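Local coordinates for protein endo-xylogalacturonan hydrolase A (Aspergillus tubingensis, PDB 4C2L) that hydrolyses the xylose-substituted galacturonan backbone of xylogalacturonan in the hairy regions of pectin, as a secreted family 28 glycoside hydrolase, at residues T166-N172 / T197-E203; A214-S218 / V237-G241; S219-D225 / V248-T254; S261-A265 / D295-Q299. Numbering follows the deposited sequence.

Contact 1 (T166-N172 / T197-E203)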
# COMPACT_ATOMS: atom_id res chain seq x y z
N THR A 166 -1.53 -9.20 13.86
CA THR A 166 -0.32 -8.76 14.56
C THR A 166 0.89 -9.57 14.12
O THR A 166 0.76 -10.75 13.80
CB THR A 166 -0.49 -8.80 16.10
OG1 THR A 166 0.68 -8.24 16.72
CG2 THR A 166 -0.66 -10.22 16.59
N ASN A 167 2.06 -8.94 14.09
CA ASN A 167 3.31 -9.61 13.70
C ASN A 167 3.23 -10.15 12.26
O ASN A 167 3.21 -11.37 12.03
CB ASN A 167 3.68 -10.77 14.65
CG ASN A 167 3.71 -10.35 16.12
OD1 ASN A 167 4.18 -9.27 16.47
ND2 ASN A 167 3.22 -11.24 16.99
N VAL A 168 3.16 -9.23 11.31
CA VAL A 168 3.06 -9.57 9.90
C VAL A 168 4.31 -9.01 9.23
O VAL A 168 4.62 -7.82 9.38
CB VAL A 168 1.81 -8.94 9.27
CG1 VAL A 168 1.70 -9.31 7.80
CG2 VAL A 168 0.57 -9.39 10.04
N VAL A 169 5.01 -9.86 8.49
CA VAL A 169 6.24 -9.43 7.82
C VAL A 169 6.20 -9.72 6.33
O VAL A 169 5.97 -10.87 5.94
CB VAL A 169 7.49 -10.09 8.45
CG1 VAL A 169 8.74 -9.64 7.70
CG2 VAL A 169 7.61 -9.74 9.92
N PHE A 170 6.42 -8.69 5.52
CA PHE A 170 6.53 -8.82 4.06
C PHE A 170 8.00 -8.58 3.75
O PHE A 170 8.52 -7.52 4.08
CB PHE A 170 5.71 -7.75 3.34
CG PHE A 170 4.22 -7.83 3.59
CD1 PHE A 170 3.65 -7.15 4.66
CD2 PHE A 170 3.40 -8.56 2.74
CE1 PHE A 170 2.27 -7.19 4.88
CE2 PHE A 170 2.01 -8.62 2.96
CZ PHE A 170 1.45 -7.93 4.04
N SER A 171 8.66 -9.54 3.12
CA SER A 171 10.10 -9.39 2.84
C SER A 171 10.47 -9.85 1.44
O SER A 171 9.96 -10.86 0.96
CB SER A 171 10.90 -10.22 3.86
OG SER A 171 12.27 -10.12 3.59
N ASN A 172 11.39 -9.12 0.78
CA ASN A 172 11.93 -9.57 -0.50
C ASN A 172 10.84 -9.84 -1.53
O ASN A 172 10.79 -10.92 -2.13
CB ASN A 172 12.78 -10.83 -0.29
CG ASN A 172 14.06 -10.54 0.47
OD1 ASN A 172 14.71 -9.53 0.22
ND2 ASN A 172 14.42 -11.41 1.39
N THR A 197 -0.96 -4.38 14.36
CA THR A 197 0.24 -3.97 15.10
C THR A 197 1.43 -4.81 14.66
O THR A 197 1.27 -5.99 14.36
CB THR A 197 0.05 -4.12 16.62
OG1 THR A 197 -0.29 -5.48 16.92
CG2 THR A 197 -1.05 -3.20 17.13
N TYR A 198 2.60 -4.19 14.64
CA TYR A 198 3.87 -4.86 14.35
C TYR A 198 3.87 -5.47 12.95
O TYR A 198 4.09 -6.68 12.76
CB TYR A 198 4.23 -5.89 15.44
CG TYR A 198 4.08 -5.32 16.84
CD1 TYR A 198 4.94 -4.32 17.31
CD2 TYR A 198 3.06 -5.76 17.67
CE1 TYR A 198 4.79 -3.79 18.58
CE2 TYR A 198 2.91 -5.24 18.95
CZ TYR A 198 3.76 -4.26 19.40
OH TYR A 198 3.58 -3.74 20.67
N VAL A 199 3.59 -4.61 11.98
CA VAL A 199 3.73 -4.97 10.58
C VAL A 199 5.07 -4.43 10.10
O VAL A 199 5.43 -3.28 10.37
CB VAL A 199 2.57 -4.37 9.73
CG1 VAL A 199 2.81 -4.59 8.25
CG2 VAL A 199 1.23 -4.98 10.15
N THR A 200 5.82 -5.28 9.39
CA THR A 200 7.09 -4.87 8.80
C THR A 200 7.07 -5.15 7.30
O THR A 200 6.63 -6.22 6.85
CB THR A 200 8.28 -5.60 9.45
OG1 THR A 200 8.34 -5.26 10.84
CG2 THR A 200 9.61 -5.19 8.79
N ILE A 201 7.54 -4.17 6.53
CA ILE A 201 7.65 -4.30 5.09
C ILE A 201 9.10 -3.97 4.78
O ILE A 201 9.56 -2.88 5.09
CB ILE A 201 6.74 -3.29 4.36
CG1 ILE A 201 5.27 -3.59 4.68
CG2 ILE A 201 6.96 -3.34 2.85
CD1 ILE A 201 4.34 -2.43 4.39
N THR A 202 9.83 -4.92 4.19
CA THR A 202 11.26 -4.69 3.99
C THR A 202 11.77 -5.33 2.73
O THR A 202 11.39 -6.47 2.39
CB THR A 202 12.08 -5.13 5.23
OG1 THR A 202 13.46 -4.80 5.02
CG2 THR A 202 11.94 -6.64 5.49
N GLU A 203 12.64 -4.60 2.04
CA GLU A 203 13.29 -5.06 0.80
C GLU A 203 12.24 -5.43 -0.24
O GLU A 203 12.14 -6.58 -0.70
CB GLU A 203 14.27 -6.20 1.08
CG GLU A 203 15.40 -5.77 2.02
CD GLU A 203 16.40 -4.80 1.39
OE1 GLU A 203 16.51 -4.73 0.15
OE2 GLU A 203 17.11 -4.10 2.17
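Strands 168-171 and 199-202 run parallel on successive turns of the right-handed beta-helix; their axes approach to 4.7 Å, inclined by 4°. The hydrogen bonds alternate along the pair: V168 N to Y198 O (3.1 Å), T200 N to V168 O (2.8 Å), F170 N to T200 O (2.8 Å) and T202 N to F170 O (2.9 Å). N167 N to T197 O and N172 N to T202 O, both 3.1 Å, add the two corners. N167, N172, Y198 and E203 have positive phi and psi near 60°, which bends both chains at matching places. Registered side chains share a face. V168 and F170 face the interior beside V199 and I201; F170 CD1 lies 3.9 Å from I201 CG1. F191 meets the F170 ring edge-to-face. On the other face, T166 OG1 and T197 OG1 share a 2.9 Å hydrogen bond, and T202 OG1 bonds D225 O on the next turn. Apolar residues thus fill the helix interior, while mostly small polar ones line the outer face.

Contact 2 (A214-S218 / V237-G241). With SO4 (sulfate ion), chain E.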
# COMPACT_ATOMS: atom_id res chain seq x y z
N ALA A 214 0.15 2.60 2.07
CA ALA A 214 -0.81 3.50 2.64
C ALA A 214 -1.08 3.06 4.06
O ALA A 214 -1.37 1.87 4.31
CB ALA A 214 -2.10 3.52 1.83
N PHE A 215 -0.94 3.99 4.99
CA PHE A 215 -1.27 3.73 6.37
C PHE A 215 -2.70 4.16 6.61
O PHE A 215 -3.05 5.35 6.54
CB PHE A 215 -0.28 4.39 7.32
CG PHE A 215 1.15 4.10 6.98
CD1 PHE A 215 1.72 2.88 7.33
CD2 PHE A 215 1.91 5.02 6.27
CE1 PHE A 215 3.05 2.59 7.01
CE2 PHE A 215 3.24 4.75 5.95
CZ PHE A 215 3.80 3.52 6.31
N LYS A 216 -3.52 3.16 6.86
CA LYS A 216 -4.95 3.35 6.98
C LYS A 216 -5.33 3.40 8.46
O LYS A 216 -4.50 3.10 9.32
CB LYS A 216 -5.66 2.21 6.25
CG LYS A 216 -5.29 2.13 4.77
CD LYS A 216 -5.72 3.40 4.04
CE LYS A 216 -5.78 3.21 2.52
NZ LYS A 216 -5.97 4.53 1.85
N PRO A 217 -6.59 3.75 8.76
CA PRO A 217 -7.02 3.89 10.16
C PRO A 217 -6.70 2.68 11.01
O PRO A 217 -6.86 1.53 10.57
CB PRO A 217 -8.53 4.09 10.02
CG PRO A 217 -8.65 4.86 8.76
CD PRO A 217 -7.65 4.20 7.83
N SER A 218 -6.23 2.95 12.23
CA SER A 218 -5.83 1.96 13.23
C SER A 218 -4.52 1.21 12.97
O SER A 218 -4.21 0.25 13.68
CB SER A 218 -6.98 1.00 13.60
OG SER A 218 -8.13 1.75 13.94
N VAL A 237 0.18 8.51 4.44
CA VAL A 237 -0.72 8.31 5.58
C VAL A 237 -2.12 8.73 5.12
O VAL A 237 -2.34 9.88 4.71
CB VAL A 237 -0.31 9.13 6.83
CG1 VAL A 237 -1.39 9.05 7.91
CG2 VAL A 237 1.03 8.64 7.38
N GLY A 238 -3.06 7.81 5.21
CA GLY A 238 -4.45 8.12 4.90
C GLY A 238 -4.99 7.49 3.62
O GLY A 238 -4.39 6.54 3.08
N SER A 239 -6.13 7.99 3.13
CA SER A 239 -6.83 9.12 3.77
C SER A 239 -7.40 8.71 5.13
O SER A 239 -7.72 7.55 5.36
CB SER A 239 -7.98 9.62 2.90
OG SER A 239 -8.92 8.59 2.68
N LEU A 240 -7.52 9.69 6.01
CA LEU A 240 -8.14 9.49 7.31
C LEU A 240 -9.29 10.47 7.46
O LEU A 240 -9.24 11.57 6.92
CB LEU A 240 -7.11 9.77 8.42
CG LEU A 240 -5.79 9.01 8.35
CD1 LEU A 240 -4.92 9.46 9.52
CD2 LEU A 240 -5.99 7.50 8.38
N GLY A 241 -10.32 10.05 8.19
CA GLY A 241 -11.39 10.95 8.61
C GLY A 241 -12.64 10.96 7.74
O GLY A 241 -13.51 11.80 7.95
S SO4 E . -7.83 6.88 -0.23
O1 SO4 E . -7.24 7.10 -1.57
O2 SO4 E . -8.96 7.82 -0.06
O3 SO4 E . -6.74 7.10 0.73
O4 SO4 E . -8.37 5.51 -0.15
O HOH W 1 -8.39 5.48 3.67
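K216 leaves its backbone pointing away from 237-241. Its m, m, t, t rotamer folds back, so that NZ reaches G238 O at 2.8 Å. The same NZ gives a 3.2 Å hydrogen bond to a water, which donates to S239 O at 2.8 Å. A sulfate, probably from the crystallisation liquor, lies alongside. S239 N bonds sulfate O3 at 2.6 Å, and S239 OG bonds O2 at 2.8 Å. K216 NZ lies 2.9 Å from sulfate O3, and its bond to O4 is weak (3.3 Å). A cis peptide precedes S239. G238 has phi 110° and psi -164°, where a side chain would collide with the preceding carbonyl. The L240 CA-to-CB bond points sideways, but its m, t conformation brings CD2 to 3.7 Å from P217 CD. F215 CD2 lies 3.9 Å from V237 CG2. The parallel pairing is short: G238 N to F215 O, 2.8 Å. The A214 side chain lies about 7 Å from that of D210, the proton donor by similarity. Strands 213-215 and 235-240 are neighbours in one sheet. Strand 191-196 flanks 213-215. Inside, F215 packs on I251 and V253 of strand 246-259, and L240 on V281 of strand 279-294.

Contact 3 (S219-D225 / V248-T254). With NAG (2-acetamido-2-deoxy-beta-D-glucopyranose), chain B; NAG (2-acetamido-2-deoxy-beta-D-glucopyranose), chain C; SO4 (sulfate ion), chain J.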
# COMPACT_ATOMS: atom_id res chain seq x y z
N SER A 219 -3.74 1.65 11.98
CA SER A 219 -2.39 1.11 11.88
C SER A 219 -1.53 1.63 13.03
O SER A 219 -1.64 2.80 13.43
CB SER A 219 -1.73 1.41 10.52
OG SER A 219 -1.88 2.77 10.16
N ASN A 220 -0.68 0.75 13.55
CA ASN A 220 0.13 1.06 14.73
C ASN A 220 1.36 0.17 14.71
O ASN A 220 1.26 -1.04 14.47
CB ASN A 220 -0.70 0.78 16.00
CG ASN A 220 -0.05 1.29 17.28
OD1 ASN A 220 0.91 2.07 17.26
ND2 ASN A 220 -0.58 0.83 18.42
N TYR A 221 2.52 0.77 14.97
CA TYR A 221 3.80 0.05 14.97
C TYR A 221 4.04 -0.63 13.62
O TYR A 221 4.08 -1.87 13.52
CB TYR A 221 3.89 -0.95 16.13
CG TYR A 221 3.87 -0.28 17.48
CD1 TYR A 221 4.92 0.55 17.88
CD2 TYR A 221 2.81 -0.48 18.36
CE1 TYR A 221 4.90 1.18 19.12
CE2 TYR A 221 2.79 0.14 19.62
CZ TYR A 221 3.84 0.97 19.98
OH TYR A 221 3.83 1.58 21.21
N VAL A 222 4.22 0.19 12.60
CA VAL A 222 4.58 -0.29 11.26
C VAL A 222 5.98 0.20 10.94
O VAL A 222 6.30 1.39 11.14
CB VAL A 222 3.60 0.20 10.17
CG1 VAL A 222 3.93 -0.43 8.81
CG2 VAL A 222 2.16 -0.12 10.57
N THR A 223 6.80 -0.71 10.46
CA THR A 223 8.14 -0.37 9.98
C THR A 223 8.22 -0.71 8.52
O THR A 223 7.86 -1.82 8.11
CB THR A 223 9.20 -1.17 10.74
OG1 THR A 223 9.16 -0.80 12.13
CG2 THR A 223 10.60 -0.87 10.20
N VAL A 224 8.69 0.24 7.72
CA VAL A 224 8.97 -0.01 6.34
C VAL A 224 10.46 0.34 6.20
O VAL A 224 10.87 1.47 6.45
CB VAL A 224 8.15 0.91 5.39
CG1 VAL A 224 8.48 0.61 3.93
CG2 VAL A 224 6.64 0.74 5.63
N ASP A 225 11.26 -0.64 5.78
CA ASP A 225 12.73 -0.45 5.68
C ASP A 225 13.23 -0.95 4.34
O ASP A 225 13.27 -2.15 4.12
CB ASP A 225 13.39 -1.23 6.82
CG ASP A 225 14.89 -1.01 6.90
OD1 ASP A 225 15.53 -0.64 5.89
OD2 ASP A 225 15.44 -1.22 8.01
N VAL A 248 -3.49 7.01 13.03
CA VAL A 248 -2.32 6.27 12.54
C VAL A 248 -1.21 6.67 13.50
O VAL A 248 -0.99 7.87 13.74
CB VAL A 248 -1.96 6.66 11.09
CG1 VAL A 248 -0.61 6.05 10.69
CG2 VAL A 248 -3.04 6.19 10.13
N LYS A 249 -0.52 5.69 14.08
CA LYS A 249 0.57 6.01 14.99
C LYS A 249 1.77 5.10 14.94
O LYS A 249 1.67 3.93 14.53
CB LYS A 249 0.07 6.11 16.43
CG LYS A 249 -0.69 4.93 16.94
CD LYS A 249 -1.40 5.27 18.25
CE LYS A 249 -1.94 4.00 18.85
NZ LYS A 249 -2.59 4.27 20.17
N ASN A 250 2.90 5.64 15.38
CA ASN A 250 4.10 4.83 15.61
C ASN A 250 4.54 4.12 14.34
O ASN A 250 4.65 2.88 14.26
CB ASN A 250 3.85 3.85 16.77
CG ASN A 250 3.37 4.56 18.02
OD1 ASN A 250 3.87 5.64 18.36
ND2 ASN A 250 2.37 3.98 18.70
N ILE A 251 4.81 4.95 13.34
CA ILE A 251 5.20 4.49 12.00
C ILE A 251 6.63 4.91 11.73
O ILE A 251 6.99 6.08 11.96
CB ILE A 251 4.29 5.13 10.93
CG1 ILE A 251 2.78 4.92 11.22
CG2 ILE A 251 4.69 4.69 9.52
CD1 ILE A 251 2.32 3.48 11.23
N TYR A 252 7.44 3.99 11.20
CA TYR A 252 8.81 4.34 10.85
C TYR A 252 9.11 3.85 9.44
O TYR A 252 9.01 2.65 9.17
CB TYR A 252 9.79 3.73 11.86
CG TYR A 252 11.22 4.12 11.56
CD1 TYR A 252 11.69 5.39 11.89
CD2 TYR A 252 12.07 3.23 10.91
CE1 TYR A 252 13.00 5.77 11.59
CE2 TYR A 252 13.38 3.60 10.61
CZ TYR A 252 13.83 4.86 10.94
OH TYR A 252 15.12 5.24 10.62
N VAL A 253 9.45 4.78 8.56
CA VAL A 253 9.74 4.44 7.17
C VAL A 253 11.14 4.93 6.86
O VAL A 253 11.44 6.11 7.04
CB VAL A 253 8.78 5.11 6.19
CG1 VAL A 253 9.15 4.73 4.76
CG2 VAL A 253 7.33 4.70 6.48
N THR A 254 12.00 4.04 6.40
CA THR A 254 13.37 4.45 6.05
C THR A 254 13.82 3.79 4.74
O THR A 254 13.40 2.68 4.42
CB THR A 254 14.36 4.16 7.20
OG1 THR A 254 15.61 4.83 6.94
CG2 THR A 254 14.57 2.64 7.40
C1 NAG B . 7.42 5.75 17.57
C2 NAG B . 7.54 5.08 18.94
C3 NAG B . 8.61 3.99 18.94
C4 NAG B . 8.42 3.03 17.76
C5 NAG B . 8.26 3.83 16.44
C6 NAG B . 8.03 2.98 15.18
C7 NAG B . 7.07 6.51 20.86
C8 NAG B . 7.63 7.55 21.79
N2 NAG B . 7.90 6.07 19.93
O3 NAG B . 8.54 3.28 20.16
O4 NAG B . 9.55 2.17 17.70
O5 NAG B . 7.21 4.77 16.57
O6 NAG B . 7.00 2.03 15.37
O7 NAG B . 5.91 6.13 20.99
C1 NAG C . 9.12 0.79 17.65
C2 NAG C . 10.28 -0.08 17.13
C3 NAG C . 10.05 -1.58 17.26
C4 NAG C . 9.29 -2.00 18.52
C5 NAG C . 8.14 -1.02 18.83
C6 NAG C . 7.48 -1.35 20.15
C7 NAG C . 11.58 0.94 15.36
C8 NAG C . 11.76 1.16 13.89
N2 NAG C . 10.55 0.20 15.73
O3 NAG C . 11.32 -2.18 17.30
O4 NAG C . 8.81 -3.32 18.36
O5 NAG C . 8.64 0.31 18.89
O6 NAG C . 8.43 -1.17 21.17
O7 NAG C . 12.36 1.44 16.17
S SO4 J . 0.58 5.71 21.84
O1 SO4 J . 0.61 6.96 21.05
O2 SO4 J . 1.12 6.00 23.19
O3 SO4 J . 1.40 4.64 21.21
O4 SO4 J . -0.83 5.26 21.93
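N250 ND2 gives a 2.8 Å hydrogen bond to N220 OD1 and another of 2.8 Å to O3 of a sulfate, probably from the crystallisation liquor, which K249 NZ also binds through O4 at 2.7 Å. N250 OD1 bonds N283 on the next turn. This joins asparagines on three successive turns. The main chains are parallel; the axes of strands 222-225 and 251-254 approach to 4.7 Å, inclined by 1°. Three strong bonds hold them, each 2.8 Å: Y252 N to V222 O, V224 N to Y252 O, and T254 N to V224 O. Around the corner at Y221 and N250 the pairing is looser. K249 N to S219 O and V222 N to N250 O measure 3.2 Å, and Y221 N to K249 O is weak at 3.3 Å. Outside the helix, N250 CB makes a CH-pi contact 4.0 Å from the centroid of the Y221 ring. The N-linked glycan lies along this surface. O6 of NAG (chain B) donates to N250 O (2.7 Å), and C8 of NAG (chain C) comes to 3.6 Å from Y252 CD2. Inside, V222 CG2 meets I251 CD1 at 3.7 Å and V224 CB meets V253 CG1 at 4.0 Å. These strands continue the sheet from strand 199-207 to strand 279-294. F215 of strand 213-215 packs against V222, I251 and V253 across the helix interior.

Contact 4 (S261-A265 / D295-Q299)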
# COMPACT_ATOMS: atom_id res chain seq x y z
N SER A 261 6.80 9.24 -8.90
CA SER A 261 5.61 9.14 -8.08
C SER A 261 4.92 10.51 -7.98
O SER A 261 5.55 11.55 -8.24
CB SER A 261 5.99 8.55 -6.71
OG SER A 261 6.46 7.20 -6.85
N THR A 262 3.64 10.53 -7.64
CA THR A 262 2.96 11.83 -7.55
C THR A 262 3.46 12.61 -6.33
O THR A 262 3.54 13.83 -6.36
CB THR A 262 1.42 11.71 -7.49
OG1 THR A 262 1.06 10.84 -6.42
CG2 THR A 262 0.86 11.16 -8.82
N LYS A 263 3.76 11.89 -5.26
CA LYS A 263 4.47 12.44 -4.09
C LYS A 263 5.35 11.32 -3.58
O LYS A 263 5.01 10.15 -3.72
CB LYS A 263 3.51 12.95 -3.00
CG LYS A 263 2.69 11.85 -2.31
CD LYS A 263 1.75 12.41 -1.26
CE LYS A 263 1.01 11.31 -0.50
NZ LYS A 263 -0.02 10.64 -1.35
N ALA A 264 6.50 11.67 -3.02
CA ALA A 264 7.34 10.66 -2.41
C ALA A 264 6.70 10.20 -1.10
O ALA A 264 6.70 9.02 -0.76
CB ALA A 264 8.74 11.20 -2.16
N ALA A 265 6.12 11.15 -0.39
CA ALA A 265 5.55 10.84 0.92
C ALA A 265 4.53 11.89 1.27
O ALA A 265 4.59 13.01 0.77
CB ALA A 265 6.64 10.79 1.98
N ASP A 295 6.57 14.22 -8.25
CA ASP A 295 6.02 15.58 -8.40
C ASP A 295 6.22 16.47 -7.17
O ASP A 295 6.54 17.65 -7.29
CB ASP A 295 4.56 15.56 -8.84
CG ASP A 295 4.36 14.81 -10.16
OD1 ASP A 295 5.25 14.86 -11.04
OD2 ASP A 295 3.30 14.16 -10.29
N TYR A 296 6.02 15.90 -5.99
CA TYR A 296 6.37 16.55 -4.73
C TYR A 296 7.23 15.59 -3.93
O TYR A 296 7.04 14.37 -3.99
CB TYR A 296 5.12 16.84 -3.89
CG TYR A 296 4.22 17.96 -4.34
CD1 TYR A 296 4.73 19.23 -4.65
CD2 TYR A 296 2.84 17.78 -4.38
CE1 TYR A 296 3.88 20.26 -5.03
CE2 TYR A 296 1.99 18.81 -4.75
CZ TYR A 296 2.52 20.04 -5.07
OH TYR A 296 1.66 21.05 -5.45
N ALA A 297 8.15 16.14 -3.15
CA ALA A 297 8.91 15.35 -2.22
C ALA A 297 8.04 15.01 -1.01
O ALA A 297 8.10 13.90 -0.48
CB ALA A 297 10.14 16.12 -1.76
N PHE A 298 7.26 15.98 -0.56
CA PHE A 298 6.35 15.76 0.58
C PHE A 298 5.10 16.58 0.43
O PHE A 298 5.13 17.70 -0.10
CB PHE A 298 7.05 16.07 1.91
CG PHE A 298 6.39 15.42 3.09
CD1 PHE A 298 6.68 14.10 3.42
CD2 PHE A 298 5.44 16.10 3.85
CE1 PHE A 298 6.06 13.47 4.50
CE2 PHE A 298 4.82 15.48 4.94
CZ PHE A 298 5.12 14.16 5.25
N GLN A 299 3.98 16.04 0.90
CA GLN A 299 2.73 16.76 0.76
C GLN A 299 1.85 16.51 1.97
O GLN A 299 1.78 15.38 2.46
CB GLN A 299 2.02 16.34 -0.53
CG GLN A 299 0.72 17.09 -0.78
CD GLN A 299 0.08 16.75 -2.11
OE1 GLN A 299 0.47 15.79 -2.77
NE2 GLN A 299 -0.93 17.54 -2.49
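S261 starts the pairing with its carbonyl: D295 N donates to S261 O at 2.9 Å. S261 OG bonds S232 on the preceding turn. T262 O accepts from Y296 N at 3.3 Å, and T262 O also lies 3.2 Å from D295 CB. At K263 the CA-H points to Y296 O, 3.2 Å from K263 CA. The lysine then leads away from 295-299, and its NZ bonds H233 O and S236 OG; H233, an active-site residue by similarity, also has its side chain about 4 Å from that of T262. A264 N donates to Y296 O at 2.9 Å. A264 turns the chain, as A297 does opposite; their phi/psi pairs are close, -73°/-38° and -76°/-41°. A264 CB comes to 3.2 Å from A297 O, and that oxygen takes a weak bond from A265 N at 3.4 Å. A265 O closes the series, accepting from Q299 N at 3.1 Å. A265 CB packs on F298 CD1 at 3.6 Å, and F286 meets the F298 ring edge-to-face. These are successive turns of the beta-helix at a bend between sheets. All five hydrogen bonds between the segments are main-chain to main-chain, so the pairing itself does not depend on side-chain identity. The small alanines allow close packing there, while K263 NZ ties the bend to the backbone carbonyl of H233.

From the N terminus, contact 1 closes first, bringing 197-203 beside 166-172, one turn of the beta-helix later. The chain then passes through 214-218 and 219-225. Contact 2 closes at 237-241 and contact 3 at 248-254, so these two cross: their segments alternate. Contact 4 follows in series, joining 261-265 to 295-299. Contacts 1 and 3 lie in the same sheet and touch, with I201 N 2.8 Å from T223 O, a probable hydrogen bond. Contacts 2 and 4 both reach the second sheet. Contacts 2 and 3 meet across the interior, where F215 CZ is 3.5 Å from I251 CG2. Together they tie both sheets and a bend over successive turns.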